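Local structure of MmeI (Methylophilus methylotrophus, 5HR4) at residues 370-379 with 425-434; 559-567 with 614-622. The protein is a type IIL restriction-modification enzyme that binds DNA and probably transfers a methyl group from S-adenosyl-L-methionine to N6 of adenine. One frame throughout, in Å; residues are numbered along the deposited sequence.

Interaction 1: residues 370-379 with 425-434; sequences LVITYRELRL and ALWLTDHQMN
Arg-378 reaches across to Asn-434 and grips it end-on. NH1 and NH2 both donate to the single atom OD1, with NH2 2.6 Å and NH1 2.7 Å from Asn-434 OD1. The guanidinium and amide planes lie 24° apart. NH1 also makes a salt bridge to Asp-430, 3.3 Å from its OD1, at the guanidinium edge. The same carboxylate oxygen accepts the hydroxyl of Tyr-374. Met-433 covers one guanidinium face, its CB 3.5 Å from Arg-378 CZ.

The apolar part follows the helices. Val-371 CG2 meets Ala-425 CB at 3.6 Å, and its other methyl lies against Thr-429. Leu-426 CD2 touches Tyr-374 CB. At the far end Met-433 CE packs on Leu-379 CD2.

Second-shell bonds hold the polar groups. Tyr-374 has CG anti to the backbone N (chi1 175°), which sends the ring across with its edge toward Asp-430. Arg-378 CG lies over one face of that ring, toward its rim, and the bends at chi2 and chi3 bring NH1 back to Tyr-374 OH (3.0 Å). Asn-434 ND2 donates to Asp-430 OD2, 2.8 Å away, which fixes the amide with OD1 toward the arginine. Arg-447 is a second salt-bridge partner of Asp-430. A leucine in place of Arg-378 would probably leave Asn-434 OD1 without its two donors and Asp-430 with less charge compensation.

The axes of segments 370-379 and 425-434 approach to 9.5 Å and run nearly parallel, 22° apart. They belong to helices 368-388 and 416-440, which follow the adjacent parallel strands 359-361 and 409-413. Helix 368-388 is thus the main helix of a beta-alpha-beta crossover, and helix 416-440 packs beside it, as in the Rossmann-like fold of S-adenosylmethionine-dependent methyltransferases.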
loop_
_atom_site.group_PDB
_atom_site.type_symbol
_atom_site.label_atom_id
_atom_site.label_comp_id
_atom_site.label_asym_id
_atom_site.label_seq_id
_atom_site.Cartn_x
_atom_site.Cartn_y
_atom_site.Cartn_z
ATOM N N LEU A 370 -14.206 9.289 -2.765
ATOM C CA LEU A 370 -15.546 9.806 -3.025
ATOM C C LEU A 370 -15.553 11.324 -3.157
ATOM O O LEU A 370 -16.359 11.868 -3.923
ATOM C CB LEU A 370 -16.514 9.369 -1.927
ATOM C CG LEU A 370 -16.576 7.845 -1.834
ATOM C CD1 LEU A 370 -17.425 7.391 -0.661
ATOM C CD2 LEU A 370 -17.067 7.248 -3.132
ATOM N N VAL A 371 -14.680 12.022 -2.425
ATOM C CA VAL A 371 -14.703 13.481 -2.451
ATOM C C VAL A 371 -14.118 13.991 -3.763
ATOM O O VAL A 371 -14.762 14.762 -4.483
ATOM C CB VAL A 371 -13.972 14.050 -1.222
ATOM C CG1 VAL A 371 -13.617 15.506 -1.422
ATOM C CG2 VAL A 371 -14.837 13.898 0.013
ATOM N N ILE A 372 -12.909 13.533 -4.118
ATOM C CA ILE A 372 -12.323 13.902 -5.407
ATOM C C ILE A 372 -13.271 13.569 -6.553
ATOM O O ILE A 372 -13.431 14.370 -7.484
ATOM C CB ILE A 372 -10.959 13.220 -5.616
ATOM C CG1 ILE A 372 -9.998 13.649 -4.528
ATOM C CG2 ILE A 372 -10.366 13.636 -6.969
ATOM C CD1 ILE A 372 -9.779 15.141 -4.579
ATOM N N THR A 373 -13.894 12.383 -6.527
ATOM C CA THR A 373 -14.769 12.007 -7.634
ATOM C C THR A 373 -15.944 12.962 -7.736
ATOM O O THR A 373 -16.257 13.479 -8.817
ATOM C CB THR A 373 -15.289 10.579 -7.481
ATOM O OG1 THR A 373 -14.203 9.643 -7.550
ATOM C CG2 THR A 373 -16.296 10.286 -8.588
ATOM N N TYR A 374 -16.597 13.228 -6.611
ATOM C CA TYR A 374 -17.743 14.126 -6.624
ATOM C C TYR A 374 -17.340 15.524 -7.068
ATOM O O TYR A 374 -18.137 16.224 -7.698
ATOM C CB TYR A 374 -18.404 14.137 -5.232
ATOM C CG TYR A 374 -19.529 15.123 -5.064
ATOM C CD1 TYR A 374 -20.718 14.981 -5.769
ATOM C CD2 TYR A 374 -19.413 16.195 -4.185
ATOM C CE1 TYR A 374 -21.753 15.895 -5.634
ATOM C CE2 TYR A 374 -20.444 17.104 -4.030
ATOM C CZ TYR A 374 -21.608 16.947 -4.765
ATOM O OH TYR A 374 -22.636 17.847 -4.622
ATOM N N ARG A 375 -16.109 15.947 -6.777
ATOM C CA ARG A 375 -15.705 17.292 -7.176
ATOM C C ARG A 375 -15.475 17.364 -8.684
ATOM O O ARG A 375 -15.900 18.318 -9.343
ATOM C CB ARG A 375 -14.454 17.721 -6.408
ATOM C CG ARG A 375 -13.629 18.743 -7.148
ATOM C CD ARG A 375 -12.706 19.521 -6.239
ATOM N NE ARG A 375 -11.476 18.804 -5.910
ATOM C CZ ARG A 375 -10.560 18.441 -6.801
ATOM N NH1 ARG A 375 -10.759 18.709 -8.083
ATOM N NH2 ARG A 375 -9.454 17.806 -6.418
ATOM N N GLU A 376 -14.816 16.354 -9.246
ATOM C CA GLU A 376 -14.661 16.290 -10.692
ATOM C C GLU A 376 -16.013 16.249 -11.393
ATOM O O GLU A 376 -16.219 16.905 -12.427
ATOM C CB GLU A 376 -13.814 15.074 -11.051
ATOM C CG GLU A 376 -12.410 15.205 -10.501
ATOM C CD GLU A 376 -11.766 16.493 -10.970
ATOM O OE1 GLU A 376 -11.721 16.705 -12.200
ATOM O OE2 GLU A 376 -11.344 17.309 -10.124
ATOM N N LEU A 377 -16.954 15.492 -10.846
ATOM C CA LEU A 377 -18.272 15.458 -11.453
ATOM C C LEU A 377 -18.933 16.816 -11.373
ATOM O O LEU A 377 -19.512 17.292 -12.357
ATOM C CB LEU A 377 -19.126 14.390 -10.787
ATOM C CG LEU A 377 -19.234 13.167 -11.680
ATOM C CD1 LEU A 377 -17.863 12.581 -11.926
ATOM C CD2 LEU A 377 -20.134 12.174 -11.008
ATOM N N ARG A 378 -18.821 17.486 -10.230
ATOM C CA ARG A 378 -19.393 18.825 -10.161
ATOM C C ARG A 378 -18.735 19.750 -11.187
ATOM O O ARG A 378 -19.428 20.455 -11.929
ATOM C CB ARG A 378 -19.292 19.379 -8.742
ATOM C CG ARG A 378 -20.360 18.795 -7.793
ATOM C CD ARG A 378 -21.779 19.202 -8.218
ATOM N NE ARG A 378 -21.952 20.646 -8.106
ATOM C CZ ARG A 378 -22.321 21.277 -6.995
ATOM N NH1 ARG A 378 -22.584 20.596 -5.884
ATOM N NH2 ARG A 378 -22.435 22.594 -6.989
ATOM N N LEU A 379 -17.402 19.717 -11.290
ATOM C CA LEU A 379 -16.724 20.573 -12.262
ATOM C C LEU A 379 -17.197 20.272 -13.676
ATOM O O LEU A 379 -17.528 21.191 -14.443
ATOM C CB LEU A 379 -15.208 20.420 -12.155
ATOM C CG LEU A 379 -14.543 21.102 -10.958
ATOM C CD1 LEU A 379 -13.044 20.956 -11.020
ATOM C CD2 LEU A 379 -14.928 22.553 -10.925
ATOM N N ALA A 425 -17.247 15.154 4.814
ATOM C CA ALA A 425 -16.387 15.534 3.703
ATOM C C ALA A 425 -17.197 15.745 2.427
ATOM O O ALA A 425 -16.945 16.692 1.671
ATOM C CB ALA A 425 -15.304 14.477 3.495
ATOM N N LEU A 426 -18.189 14.890 2.184
ATOM C CA LEU A 426 -18.997 15.034 0.983
ATOM C C LEU A 426 -19.878 16.273 1.046
ATOM O O LEU A 426 -20.106 16.921 0.026
ATOM C CB LEU A 426 -19.832 13.775 0.757
ATOM C CG LEU A 426 -19.042 12.721 -0.016
ATOM C CD1 LEU A 426 -19.630 11.360 0.149
ATOM C CD2 LEU A 426 -19.044 13.092 -1.489
ATOM N N TRP A 427 -20.382 16.639 2.220
ATOM C CA TRP A 427 -21.232 17.831 2.264
ATOM C C TRP A 427 -20.421 19.116 2.122
ATOM O O TRP A 427 -20.862 20.057 1.453
ATOM C CB TRP A 427 -22.036 17.873 3.550
ATOM C CG TRP A 427 -23.249 17.002 3.555
ATOM C CD1 TRP A 427 -24.252 16.955 2.619
ATOM C CD2 TRP A 427 -23.616 16.082 4.586
ATOM N NE1 TRP A 427 -25.208 16.040 3.002
ATOM C CE2 TRP A 427 -24.840 15.497 4.210
ATOM C CE3 TRP A 427 -23.018 15.690 5.798
ATOM C CZ2 TRP A 427 -25.473 14.548 4.999
ATOM C CZ3 TRP A 427 -23.641 14.756 6.569
ATOM C CH2 TRP A 427 -24.855 14.186 6.169
ATOM N N LEU A 428 -19.248 19.187 2.761
ATOM C CA LEU A 428 -18.390 20.359 2.596
ATOM C C LEU A 428 -17.958 20.519 1.139
ATOM O O LEU A 428 -17.966 21.634 0.597
ATOM C CB LEU A 428 -17.162 20.261 3.504
ATOM C CG LEU A 428 -17.344 19.915 4.990
ATOM C CD1 LEU A 428 -15.996 19.924 5.732
ATOM C CD2 LEU A 428 -18.378 20.820 5.671
ATOM N N THR A 429 -17.594 19.417 0.483
ATOM C CA THR A 429 -17.270 19.514 -0.933
ATOM C C THR A 429 -18.483 19.975 -1.730
ATOM O O THR A 429 -18.365 20.840 -2.608
ATOM C CB THR A 429 -16.739 18.184 -1.469
ATOM O OG1 THR A 429 -15.842 17.598 -0.511
ATOM C CG2 THR A 429 -15.972 18.438 -2.741
ATOM N N ASP A 430 -19.658 19.429 -1.420
ATOM C CA ASP A 430 -20.892 19.927 -2.018
ATOM C C ASP A 430 -20.977 21.436 -1.897
ATOM O O ASP A 430 -21.101 22.145 -2.902
ATOM C CB ASP A 430 -22.106 19.278 -1.351
ATOM C CG ASP A 430 -23.424 19.798 -1.909
ATOM O OD1 ASP A 430 -23.768 19.409 -3.047
ATOM O OD2 ASP A 430 -24.123 20.577 -1.211
ATOM N N HIS A 431 -20.878 21.958 -0.670
ATOM C CA HIS A 431 -20.989 23.406 -0.515
ATOM C C HIS A 431 -19.866 24.143 -1.226
ATOM O O HIS A 431 -20.098 25.204 -1.814
ATOM C CB HIS A 431 -20.979 23.809 0.936
ATOM C CG HIS A 431 -21.318 25.245 1.135
ATOM N ND1 HIS A 431 -22.525 25.779 0.727
ATOM C CD2 HIS A 431 -20.627 26.261 1.704
ATOM C CE1 HIS A 431 -22.563 27.061 1.039
ATOM N NE2 HIS A 431 -21.422 27.380 1.625
ATOM N N GLN A 432 -18.632 23.629 -1.143
ATOM C CA GLN A 432 -17.536 24.259 -1.869
ATOM C C GLN A 432 -17.859 24.385 -3.352
ATOM O O GLN A 432 -17.637 25.440 -3.952
ATOM C CB GLN A 432 -16.241 23.477 -1.668
ATOM C CG GLN A 432 -15.403 24.003 -0.511
ATOM C CD GLN A 432 -14.260 23.089 -0.185
ATOM O OE1 GLN A 432 -14.282 21.911 -0.547
ATOM N NE2 GLN A 432 -13.235 23.623 0.488
ATOM N N MET A 433 -18.430 23.333 -3.947
ATOM C CA MET A 433 -18.792 23.387 -5.355
ATOM C C MET A 433 -20.004 24.282 -5.591
ATOM O O MET A 433 -20.042 25.031 -6.581
ATOM C CB MET A 433 -19.046 21.980 -5.889
ATOM C CG MET A 433 -17.812 21.109 -5.860
ATOM S SD MET A 433 -16.352 21.891 -6.610
ATOM C CE MET A 433 -16.956 22.205 -8.249
ATOM N N ASN A 434 -21.006 24.225 -4.711
ATOM C CA ASN A 434 -22.141 25.128 -4.876
ATOM C C ASN A 434 -21.673 26.576 -4.896
ATOM O O ASN A 434 -22.180 27.387 -5.683
ATOM C CB ASN A 434 -23.189 24.905 -3.774
ATOM C CG ASN A 434 -23.698 23.480 -3.743
ATOM O OD1 ASN A 434 -23.726 22.801 -4.764
ATOM N ND2 ASN A 434 -24.071 23.003 -2.558
#

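Interaction 2: residues 559-567 with 614-622; sequences IKINFAHRT and NINPYLRDG
Ile-561 and Ala-564 of strand 560-567 pack against Ile-615, just before a type I beta turn from Asn-616 to Leu-619, and Leu-619, which closes it. The strand lies inside the mixed sheet of the methyltransferase fold. The turn comes in the chain after strand 608-612, an outermost strand of that sheet.

The apolar contacts carry most of the interface. Ile-561 CG2 meets Ile-615 CG2 at 3.7 Å, the two side chains crossing at about a right angle. CG2 of Ile-615 also touches Ala-564, while its CD1 reaches over to Phe-563 CA, 3.6 Å away. Leu-619 CD2 rests on Ala-564 CB at 3.7 Å. Asn-562 and Phe-563 both face Gly-586 in a classic beta bulge. This is consistent with Ile-561 and Ala-564, three apart, directing their CB atoms to the same side. Trp-551 of helix 544-556 touches both Ile-561 and Pro-617.

Polar contact across the interface comes from Arg-566. Its chain is bent at chi3 (77°) and brings NH1 to the carbonyls of the turn. A weak hydrogen bond joins NH1 to Tyr-618 O, and Leu-619 O also lies at the guanidinium edge. Arg-620 NH1 bonds instead to Asn-800 O.

The remaining bonds lie within 614-622, and two of them shape the turn. Leu-619 N donates to Asn-616 O (2.8 Å) and Asn-616 N to Arg-620 O (2.7 Å). Leu-619 has a positive phi, so the pattern fits a type I turn with a G1 bulge. Nearer the ends, Asn-614 N donates to Asp-621 OD1 from above the carboxylate plane, and Asn-614 ND2 donates to Gly-622 O at 2.8 Å, with an N-H...O angle of 161°.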
loop_
_atom_site.group_PDB
_atom_site.type_symbol
_atom_site.label_atom_id
_atom_site.label_comp_id
_atom_site.label_asym_id
_atom_site.label_seq_id
_atom_site.Cartn_x
_atom_site.Cartn_y
_atom_site.Cartn_z
ATOM N N ILE A 559 -12.438 -12.445 -14.366
ATOM C CA ILE A 559 -11.869 -11.123 -14.149
ATOM C C ILE A 559 -10.804 -10.854 -15.193
ATOM O O ILE A 559 -9.926 -11.694 -15.444
ATOM C CB ILE A 559 -11.290 -10.987 -12.737
ATOM C CG1 ILE A 559 -12.407 -11.062 -11.698
ATOM C CG2 ILE A 559 -10.580 -9.651 -12.618
ATOM C CD1 ILE A 559 -13.289 -9.863 -11.697
ATOM N N LYS A 560 -10.877 -9.671 -15.796
ATOM C CA LYS A 560 -9.971 -9.251 -16.844
ATOM C C LYS A 560 -9.362 -7.921 -16.425
ATOM O O LYS A 560 -10.074 -7.053 -15.915
ATOM C CB LYS A 560 -10.731 -9.146 -18.177
ATOM N N ILE A 561 -8.048 -7.763 -16.604
ATOM C CA ILE A 561 -7.363 -6.526 -16.224
ATOM C C ILE A 561 -7.352 -5.580 -17.413
ATOM O O ILE A 561 -6.812 -5.917 -18.471
ATOM C CB ILE A 561 -5.925 -6.782 -15.753
ATOM C CG1 ILE A 561 -5.865 -7.803 -14.625
ATOM C CG2 ILE A 561 -5.298 -5.483 -15.277
ATOM C CD1 ILE A 561 -4.446 -8.147 -14.297
ATOM N N ASN A 562 -7.889 -4.375 -17.222
ATOM C CA ASN A 562 -8.058 -3.425 -18.317
ATOM C C ASN A 562 -7.035 -2.308 -18.326
ATOM O O ASN A 562 -6.693 -1.809 -19.401
ATOM C CB ASN A 562 -9.456 -2.824 -18.265
ATOM C CG ASN A 562 -10.504 -3.844 -18.603
ATOM O OD1 ASN A 562 -10.412 -4.494 -19.656
ATOM N ND2 ASN A 562 -11.482 -4.045 -17.695
ATOM N N PHE A 563 -6.551 -1.890 -17.166
ATOM C CA PHE A 563 -5.418 -0.986 -17.128
ATOM C C PHE A 563 -4.717 -1.217 -15.807
ATOM O O PHE A 563 -5.270 -1.829 -14.895
ATOM C CB PHE A 563 -5.841 0.475 -17.297
ATOM C CG PHE A 563 -6.517 1.062 -16.086
ATOM C CD1 PHE A 563 -5.773 1.683 -15.084
ATOM C CD2 PHE A 563 -7.893 1.014 -15.956
ATOM C CE1 PHE A 563 -6.390 2.234 -13.975
ATOM C CE2 PHE A 563 -8.522 1.558 -14.840
ATOM C CZ PHE A 563 -7.775 2.170 -13.848
ATOM N N ALA A 564 -3.489 -0.724 -15.713
ATOM C CA ALA A 564 -2.692 -0.968 -14.524
ATOM C C ALA A 564 -1.560 0.037 -14.472
ATOM O O ALA A 564 -0.959 0.344 -15.503
ATOM C CB ALA A 564 -2.124 -2.394 -14.513
ATOM N N HIS A 565 -1.273 0.528 -13.266
ATOM C CA HIS A 565 -0.068 1.293 -12.963
ATOM C C HIS A 565 0.956 0.358 -12.338
ATOM O O HIS A 565 0.704 -0.220 -11.275
ATOM C CB HIS A 565 -0.359 2.438 -11.991
ATOM C CG HIS A 565 -1.058 3.609 -12.603
ATOM N ND1 HIS A 565 -0.446 4.834 -12.766
ATOM C CD2 HIS A 565 -2.322 3.752 -13.072
ATOM C CE1 HIS A 565 -1.297 5.676 -13.326
ATOM N NE2 HIS A 565 -2.444 5.045 -13.518
ATOM N N ARG A 566 2.124 0.242 -12.959
ATOM C CA ARG A 566 3.200 -0.524 -12.356
ATOM C C ARG A 566 3.753 0.207 -11.132
ATOM O O ARG A 566 3.321 1.312 -10.781
ATOM C CB ARG A 566 4.298 -0.779 -13.373
ATOM C CG ARG A 566 3.910 -1.714 -14.462
ATOM C CD ARG A 566 5.087 -1.893 -15.369
ATOM N NE ARG A 566 6.057 -2.788 -14.760
ATOM C CZ ARG A 566 5.780 -4.049 -14.443
ATOM N NH1 ARG A 566 4.569 -4.535 -14.668
ATOM N NH2 ARG A 566 6.700 -4.826 -13.896
ATOM N N THR A 567 4.738 -0.425 -10.488
ATOM C CA THR A 567 5.236 -0.007 -9.178
ATOM C C THR A 567 5.560 1.486 -9.112
ATOM O O THR A 567 6.251 2.020 -9.985
ATOM C CB THR A 567 6.489 -0.816 -8.856
ATOM O OG1 THR A 567 6.148 -2.201 -8.738
ATOM C CG2 THR A 567 7.128 -0.332 -7.593
ATOM N N ASN A 614 -1.733 -7.380 -23.827
ATOM C CA ASN A 614 -2.403 -8.016 -22.703
ATOM C C ASN A 614 -1.799 -7.487 -21.413
ATOM O O ASN A 614 -0.656 -7.032 -21.392
ATOM C CB ASN A 614 -2.275 -9.534 -22.763
ATOM C CG ASN A 614 -2.945 -10.213 -21.597
ATOM O OD1 ASN A 614 -4.041 -9.820 -21.181
ATOM N ND2 ASN A 614 -2.277 -11.227 -21.037
ATOM N N ILE A 615 -2.572 -7.532 -20.329
ATOM C CA ILE A 615 -2.039 -7.197 -19.015
ATOM C C ILE A 615 -1.980 -8.459 -18.164
ATOM O O ILE A 615 -3.012 -9.081 -17.879
ATOM C CB ILE A 615 -2.834 -6.084 -18.325
ATOM C CG1 ILE A 615 -2.923 -4.877 -19.252
ATOM C CG2 ILE A 615 -2.107 -5.668 -17.062
ATOM C CD1 ILE A 615 -3.401 -3.625 -18.566
ATOM N N ASN A 616 -0.752 -8.825 -17.779
ATOM C CA ASN A 616 -0.426 -9.996 -16.970
ATOM C C ASN A 616 -0.993 -9.903 -15.568
ATOM O O ASN A 616 -1.220 -8.812 -15.047
ATOM C CB ASN A 616 1.087 -10.132 -16.809
ATOM C CG ASN A 616 1.659 -11.160 -17.708
ATOM O OD1 ASN A 616 2.852 -11.139 -18.023
ATOM N ND2 ASN A 616 0.809 -12.078 -18.158
ATOM N N PRO A 617 -1.156 -11.038 -14.906
ATOM C CA PRO A 617 -1.249 -11.005 -13.433
ATOM C C PRO A 617 -0.017 -10.381 -12.773
ATOM O O PRO A 617 -0.127 -9.845 -11.663
ATOM C CB PRO A 617 -1.437 -12.481 -13.051
ATOM C CG PRO A 617 -1.145 -13.280 -14.317
ATOM C CD PRO A 617 -1.407 -12.371 -15.474
ATOM N N TYR A 618 1.146 -10.409 -13.430
ATOM C CA TYR A 618 2.307 -9.625 -13.015
ATOM C C TYR A 618 2.253 -8.165 -13.488
ATOM O O TYR A 618 3.198 -7.405 -13.211
ATOM C CB TYR A 618 3.595 -10.262 -13.547
ATOM C CG TYR A 618 3.826 -11.710 -13.199
ATOM C CD1 TYR A 618 3.377 -12.728 -14.026
ATOM C CD2 TYR A 618 4.527 -12.061 -12.040
ATOM C CE1 TYR A 618 3.620 -14.059 -13.706
ATOM C CE2 TYR A 618 4.759 -13.373 -11.713
ATOM C CZ TYR A 618 4.311 -14.371 -12.548
ATOM O OH TYR A 618 4.551 -15.693 -12.216
ATOM N N LEU A 619 1.179 -7.763 -14.189
ATOM C CA LEU A 619 1.028 -6.440 -14.811
ATOM C C LEU A 619 2.027 -6.212 -15.935
ATOM O O LEU A 619 2.475 -5.086 -16.147
ATOM C CB LEU A 619 1.134 -5.301 -13.800
ATOM C CG LEU A 619 0.292 -5.435 -12.541
ATOM C CD1 LEU A 619 0.485 -4.211 -11.673
ATOM C CD2 LEU A 619 -1.142 -5.600 -12.953
ATOM N N ARG A 620 2.384 -7.260 -16.667
ATOM C CA ARG A 620 3.241 -7.129 -17.835
ATOM C C ARG A 620 2.457 -7.389 -19.117
ATOM O O ARG A 620 1.395 -8.022 -19.121
ATOM C CB ARG A 620 4.424 -8.099 -17.766
ATOM C CG ARG A 620 5.491 -7.737 -16.755
ATOM C CD ARG A 620 6.656 -8.708 -16.880
ATOM N NE ARG A 620 6.221 -10.064 -16.568
ATOM C CZ ARG A 620 6.515 -10.701 -15.438
ATOM N NH1 ARG A 620 7.275 -10.116 -14.517
ATOM N NH2 ARG A 620 6.070 -11.932 -15.240
ATOM N N ASP A 621 3.007 -6.915 -20.227
ATOM C CA ASP A 621 2.432 -7.245 -21.523
ATOM C C ASP A 621 2.990 -8.603 -21.934
ATOM O O ASP A 621 4.091 -8.704 -22.474
ATOM C CB ASP A 621 2.739 -6.169 -22.548
ATOM C CG ASP A 621 1.937 -6.344 -23.815
ATOM O OD1 ASP A 621 1.248 -7.390 -23.911
ATOM O OD2 ASP A 621 2.004 -5.446 -24.703
ATOM N N GLY A 622 2.245 -9.657 -21.653
ATOM C CA GLY A 622 2.678 -10.972 -22.057
ATOM C C GLY A 622 1.608 -12.008 -21.820
ATOM O O GLY A 622 0.431 -11.681 -21.650
#

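Both contacts are buried, but they hold different elements. Interaction 1 joins two nearly parallel helices on the parallel half of the mixed sheet. Interaction 2 joins an inner strand of the other half to an irregular segment. Their centres lie 31 Å apart and they do not touch. Interaction 1 buries more surface and adds a cluster of charged, hydroxyl and amide groups to its apolar seam. Interaction 2 is mainly aliphatic, with one arginine at its edge and further bonds inside segment 614-622. The side chain of Val-371 is about 9 Å from bound sinefungin, while the nearest atom of interaction 2 is about 9 Å from the DNA.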